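Local coordinates for protein dual specificity phosphatase-like 15 isoform a (Homo sapiens, PDB 1YZ4) that catalyses the removal of phosphate from phosphotyrosine, phosphoserine and phosphothreonine in proteins, the chain described being its dual-specificity catalytic domain, at residues Thr9-Gly14 with Ala104-Val109; Val64-His69 with Thr99-Ala104. The protein carries 1 engineered substitution. One frame throughout, in Å; residues are numbered along the deposited sequence.

Contact 1. Residues Thr9-Gly14 with Ala104-Val109; sequences TKVLPG and AYVMTV
Val11 and Leu12 in the edge strand 9-12 face Tyr105 and Val106 on one side of the helical segment 104-109; the short-segment axes run 27° from parallel and approach to 10.5 Å, with the CA atoms of Leu12 and Val106 8.6 Å apart. The separation is bridged entirely by apolar side chains. CG2 of Val106 is the common point: Leu12 CD2 meets it at 4.3 Å and Val11 CG1 at 4.4 Å, so one methyl takes two successive strand residues. That consecutive residues can point to the same side follows from a classic beta bulge, in which Val11 and Leu12 together face Leu15 of the antiparallel strand 15-18. In Val11, CG1 stands anti to the backbone N (chi1 -172°), which carries this methyl out to the helix.

Leu12 CD2 has a second neighbour. It comes up to the edge of the Tyr105 ring, close to the ring plane, and lies 4.4 Å from CE2; the methyl therefore does not sit over a ring face. The Tyr105 hydroxyl is hydrogen-bonded to His78 and Arg81 of helix 70-82, which fixes the far end of the ring while Leu12 meets its edge. Val106 also packs on Val117 of helix 114-123. The 130 Å² buried in total makes this a modest, partly buried seam. It is the helix-on-sheet packing of the cysteine-dependent phosphatase fold, in which the helix that follows the phosphate-binding loop lies against a central mixed sheet, here including its edge strand.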
loop_
_atom_site.group_PDB
_atom_site.type_symbol
_atom_site.label_atom_id
_atom_site.label_comp_id
_atom_site.label_asym_id
_atom_site.label_seq_id
_atom_site.Cartn_x
_atom_site.Cartn_y
_atom_site.Cartn_z
ATOM N N THR A 9 3.765 -7.325 6.563
ATOM C CA THR A 9 2.930 -7.107 7.729
ATOM C C THR A 9 1.488 -6.870 7.301
ATOM O O THR A 9 1.226 -6.115 6.363
ATOM C CB THR A 9 3.439 -5.904 8.559
ATOM O OG1 THR A 9 3.495 -4.737 7.733
ATOM C CG2 THR A 9 4.831 -6.189 9.107
ATOM N N LYS A 10 0.561 -7.546 7.976
ATOM C CA LYS A 10 -0.861 -7.411 7.683
ATOM C C LYS A 10 -1.305 -6.034 8.156
ATOM O O LYS A 10 -1.128 -5.678 9.323
ATOM C CB LYS A 10 -1.652 -8.495 8.413
ATOM C CG LYS A 10 -3.105 -8.627 7.978
ATOM C CD LYS A 10 -3.756 -9.792 8.702
ATOM C CE LYS A 10 -5.082 -10.178 8.078
ATOM N NZ LYS A 10 -5.702 -11.338 8.782
ATOM N N VAL A 11 -1.865 -5.256 7.237
ATOM C CA VAL A 11 -2.327 -3.910 7.546
ATOM C C VAL A 11 -3.834 -3.914 7.731
ATOM O O VAL A 11 -4.386 -3.128 8.495
ATOM C CB VAL A 11 -1.997 -2.938 6.403
ATOM C CG1 VAL A 11 -2.301 -1.521 6.827
ATOM C CG2 VAL A 11 -0.545 -3.096 5.991
ATOM N N LEU A 12 -4.488 -4.825 7.026
ATOM C CA LEU A 12 -5.934 -4.948 7.064
ATOM C C LEU A 12 -6.237 -6.272 6.375
ATOM O O LEU A 12 -5.448 -6.737 5.552
ATOM C CB LEU A 12 -6.552 -3.806 6.253
ATOM C CG LEU A 12 -7.595 -2.824 6.778
ATOM C CD1 LEU A 12 -7.140 -2.173 8.071
ATOM C CD2 LEU A 12 -7.823 -1.766 5.702
ATOM N N PRO A 13 -7.372 -6.904 6.710
ATOM C CA PRO A 13 -7.704 -8.176 6.056
ATOM C C PRO A 13 -7.560 -7.974 4.542
ATOM O O PRO A 13 -8.162 -7.055 3.975
ATOM C CB PRO A 13 -9.162 -8.408 6.464
ATOM C CG PRO A 13 -9.242 -7.746 7.832
ATOM C CD PRO A 13 -8.442 -6.470 7.630
ATOM N N GLY A 14 -6.742 -8.807 3.903
ATOM C CA GLY A 14 -6.534 -8.696 2.471
ATOM C C GLY A 14 -5.518 -7.654 2.011
ATOM O O GLY A 14 -5.361 -7.449 0.802
ATOM N N ALA A 104 -2.711 6.101 2.277
ATOM C CA ALA A 104 -3.702 6.789 1.472
ATOM C C ALA A 104 -4.948 5.913 1.328
ATOM O O ALA A 104 -6.073 6.401 1.394
ATOM C CB ALA A 104 -3.120 7.098 0.110
ATOM N N TYR A 105 -4.742 4.613 1.137
ATOM C CA TYR A 105 -5.858 3.689 0.996
ATOM C C TYR A 105 -6.705 3.625 2.262
ATOM O O TYR A 105 -7.928 3.744 2.218
ATOM C CB TYR A 105 -5.362 2.279 0.701
ATOM C CG TYR A 105 -6.504 1.308 0.555
ATOM C CD1 TYR A 105 -7.310 1.323 -0.585
ATOM C CD2 TYR A 105 -6.817 0.402 1.573
ATOM C CE1 TYR A 105 -8.398 0.465 -0.710
ATOM C CE2 TYR A 105 -7.910 -0.463 1.453
ATOM C CZ TYR A 105 -8.692 -0.422 0.305
ATOM O OH TYR A 105 -9.766 -1.265 0.167
ATOM N N VAL A 106 -6.037 3.405 3.390
ATOM C CA VAL A 106 -6.718 3.303 4.669
ATOM C C VAL A 106 -7.404 4.615 5.026
ATOM O O VAL A 106 -8.459 4.619 5.657
ATOM C CB VAL A 106 -5.730 2.891 5.777
ATOM C CG1 VAL A 106 -6.444 2.817 7.127
ATOM C CG2 VAL A 106 -5.122 1.531 5.426
ATOM N N MET A 107 -6.816 5.733 4.617
ATOM C CA MET A 107 -7.437 7.021 4.894
ATOM C C MET A 107 -8.799 7.082 4.206
ATOM O O MET A 107 -9.793 7.461 4.827
ATOM C CB MET A 107 -6.560 8.170 4.385
ATOM C CG MET A 107 -5.366 8.489 5.265
ATOM S SD MET A 107 -4.167 9.566 4.450
ATOM C CE MET A 107 -5.017 11.130 4.524
ATOM N N THR A 108 -8.853 6.689 2.933
ATOM C CA THR A 108 -10.114 6.747 2.204
ATOM C C THR A 108 -11.183 5.778 2.707
ATOM O O THR A 108 -12.355 6.157 2.785
ATOM C CB THR A 108 -9.938 6.540 0.664
ATOM O OG1 THR A 108 -10.382 5.230 0.295
ATOM C CG2 THR A 108 -8.500 6.726 0.244
ATOM N N VAL A 109 -10.808 4.548 3.063
ATOM C CA VAL A 109 -11.814 3.597 3.547
ATOM C C VAL A 109 -12.242 3.812 4.997
ATOM O O VAL A 109 -13.275 3.299 5.409
ATOM C CB VAL A 109 -11.372 2.109 3.387
ATOM C CG1 VAL A 109 -11.150 1.794 1.927
ATOM C CG2 VAL A 109 -10.128 1.828 4.208
#

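Contact 2. Residues Val64-His69 with Thr99-Ala104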
loop_
_atom_site.group_PDB
_atom_site.type_symbol
_atom_site.label_atom_id
_atom_site.label_comp_id
_atom_site.label_asym_id
_atom_site.label_seq_id
_atom_site.Cartn_x
_atom_site.Cartn_y
_atom_site.Cartn_z
ATOM N N VAL A 64 9.229 13.488 -5.529
ATOM C CA VAL A 64 8.451 12.639 -6.410
ATOM C C VAL A 64 6.967 12.681 -6.066
ATOM O O VAL A 64 6.572 12.418 -4.934
ATOM C CB VAL A 64 8.946 11.197 -6.332
ATOM C CG1 VAL A 64 8.153 10.327 -7.278
ATOM C CG2 VAL A 64 10.431 11.152 -6.671
ATOM N N PRO A 65 6.121 13.011 -7.049
ATOM C CA PRO A 65 4.678 13.080 -6.814
ATOM C C PRO A 65 3.954 11.736 -6.868
ATOM O O PRO A 65 3.215 11.482 -7.813
ATOM C CB PRO A 65 4.210 14.022 -7.911
ATOM C CG PRO A 65 5.089 13.607 -9.057
ATOM C CD PRO A 65 6.456 13.468 -8.411
ATOM N N ILE A 66 4.157 10.883 -5.859
ATOM C CA ILE A 66 3.479 9.581 -5.831
ATOM C C ILE A 66 1.979 9.786 -5.746
ATOM O O ILE A 66 1.210 8.866 -6.019
ATOM C CB ILE A 66 3.882 8.693 -4.612
ATOM C CG1 ILE A 66 4.421 9.552 -3.478
ATOM C CG2 ILE A 66 4.857 7.615 -5.033
ATOM C CD1 ILE A 66 3.371 10.358 -2.802
ATOM N N LYS A 67 1.569 10.989 -5.352
ATOM C CA LYS A 67 0.150 11.299 -5.220
ATOM C C LYS A 67 -0.564 11.131 -6.549
ATOM O O LYS A 67 -1.780 10.965 -6.588
ATOM C CB LYS A 67 -0.056 12.725 -4.689
ATOM C CG LYS A 67 0.233 13.853 -5.675
ATOM C CD LYS A 67 0.257 15.193 -4.942
ATOM C CE LYS A 67 0.396 16.381 -5.884
ATOM N NZ LYS A 67 -0.877 16.699 -6.598
ATOM N N LYS A 68 0.196 11.167 -7.639
ATOM C CA LYS A 68 -0.397 10.997 -8.954
ATOM C C LYS A 68 -0.825 9.551 -9.184
ATOM O O LYS A 68 -1.557 9.262 -10.128
ATOM C CB LYS A 68 0.582 11.438 -10.044
ATOM C CG LYS A 68 0.756 12.954 -10.129
ATOM C CD LYS A 68 1.772 13.344 -11.205
ATOM C CE LYS A 68 2.035 14.850 -11.232
ATOM N NZ LYS A 68 3.120 15.192 -12.200
ATOM N N HIS A 69 -0.381 8.643 -8.319
ATOM C CA HIS A 69 -0.744 7.238 -8.462
ATOM C C HIS A 69 -1.695 6.730 -7.375
ATOM O O HIS A 69 -2.060 5.555 -7.365
ATOM C CB HIS A 69 0.512 6.361 -8.496
ATOM C CG HIS A 69 1.438 6.671 -9.631
ATOM N ND1 HIS A 69 2.395 7.661 -9.563
ATOM C CD2 HIS A 69 1.550 6.124 -10.866
ATOM C CE1 HIS A 69 3.058 7.708 -10.706
ATOM N NE2 HIS A 69 2.564 6.786 -11.514
ATOM N N THR A 99 4.444 2.370 2.174
ATOM C CA THR A 99 3.732 2.882 3.337
ATOM C C THR A 99 2.804 4.027 2.954
ATOM O O THR A 99 1.670 4.110 3.424
ATOM C CB THR A 99 4.735 3.364 4.401
ATOM O OG1 THR A 99 5.654 2.301 4.692
ATOM C CG2 THR A 99 4.022 3.765 5.671
ATOM N N THR A 100 3.295 4.905 2.091
ATOM C CA THR A 100 2.534 6.061 1.633
ATOM C C THR A 100 1.268 5.633 0.877
ATOM O O THR A 100 0.176 6.169 1.106
ATOM C CB THR A 100 3.412 6.933 0.701
ATOM O OG1 THR A 100 4.664 7.199 1.349
ATOM C CG2 THR A 100 2.721 8.251 0.374
ATOM N N ILE A 101 1.423 4.679 -0.037
ATOM C CA ILE A 101 0.297 4.184 -0.813
ATOM C C ILE A 101 -0.748 3.519 0.096
ATOM O O ILE A 101 -1.941 3.785 -0.031
ATOM C CB ILE A 101 0.773 3.182 -1.916
ATOM C CG1 ILE A 101 1.363 3.948 -3.103
ATOM C CG2 ILE A 101 -0.381 2.340 -2.415
ATOM C CD1 ILE A 101 2.594 4.745 -2.770
ATOM N N VAL A 102 -0.309 2.670 1.023
ATOM C CA VAL A 102 -1.262 2.007 1.913
ATOM C C VAL A 102 -1.976 2.981 2.861
ATOM O O VAL A 102 -3.168 2.810 3.156
ATOM C CB VAL A 102 -0.579 0.878 2.738
ATOM C CG1 VAL A 102 0.710 1.381 3.340
ATOM C CG2 VAL A 102 -1.509 0.403 3.849
ATOM N N THR A 103 -1.261 4.002 3.329
ATOM C CA THR A 103 -1.845 4.986 4.237
ATOM C C THR A 103 -2.975 5.712 3.518
ATOM O O THR A 103 -4.066 5.898 4.067
ATOM C CB THR A 103 -0.780 6.007 4.721
ATOM O OG1 THR A 103 0.226 5.316 5.466
ATOM C CG2 THR A 103 -1.397 7.061 5.642
ATOM N N ALA A 104 -2.711 6.101 2.277
ATOM C CA ALA A 104 -3.702 6.789 1.472
ATOM C C ALA A 104 -4.948 5.913 1.328
ATOM O O ALA A 104 -6.073 6.401 1.394
ATOM C CB ALA A 104 -3.120 7.098 0.110
#
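Ile66 makes both apolar contacts with the helical segment 99-104, one through each of its branches. CD1 touches Thr100 CG2 at 3.9 Å, and the two side chains cross at about a right angle. CG2, the other branch, faces Ile101 CD1 at 4.3 Å. The CA atoms of Ile66 and Ile101 are 8.0 Å apart. All three residues are buried; Ile66 also packs on Phe134 and Val58, and Thr100 on Phe134 and Phe70.

The segment 64-69 belongs to the connection from strand 52-56 to helix 70-82, where phosphatases of this family carry their general-acid loop. The helix it meets follows the phosphate-binding loop, and the Ile101 side chain lies about 7 Å from that of Ser91, the engineered replacement at the predicted nucleophile position.

The hydrogen bonds found here lie within each segment or go to residues outside both. With chi1 at -51°, Thr100 OG1 lies anti to the carbonyl carbon, which puts CG2 anti to the backbone N and toward Ile66, while OG1 hydrogen-bonds to Ser96 O, one turn earlier. Within the loop, Pro65 centres an inverse gamma turn whose bond, Ile66 N to Val64 O, is weak at 3.0 Å. Wider turns follow, closed by Lys68 N to Pro65 O and by His69 N to Ile66 O (2.8 Å), each bond reaching back three residues. From helix 132-143, the Gln137 amide grips this backbone twice, giving NE2 to Val64 O and receiving Lys67 N at OE1.

Overall arrangement
Both contacts use helix 97-110, which begins just after the phosphate-binding loop, and they share Ala104 as the junction of its two segments. Along the chain the order is 9-14, 64-69, 99-104, 104-109, so contact 2 closes within the span bridged by contact 1. Their centres are 13 Å apart, yet they meet directly: Val11 CG1 of contact 1 packs 3.6 Å from Val102 CG2 of contact 2. Contact 1 joins the later part of the helix to the edge strand of the mixed sheet, whereas contact 2 joins its earlier part to the loop before helix 70-82. One helix thus links sheet and loop within the catalytic domain.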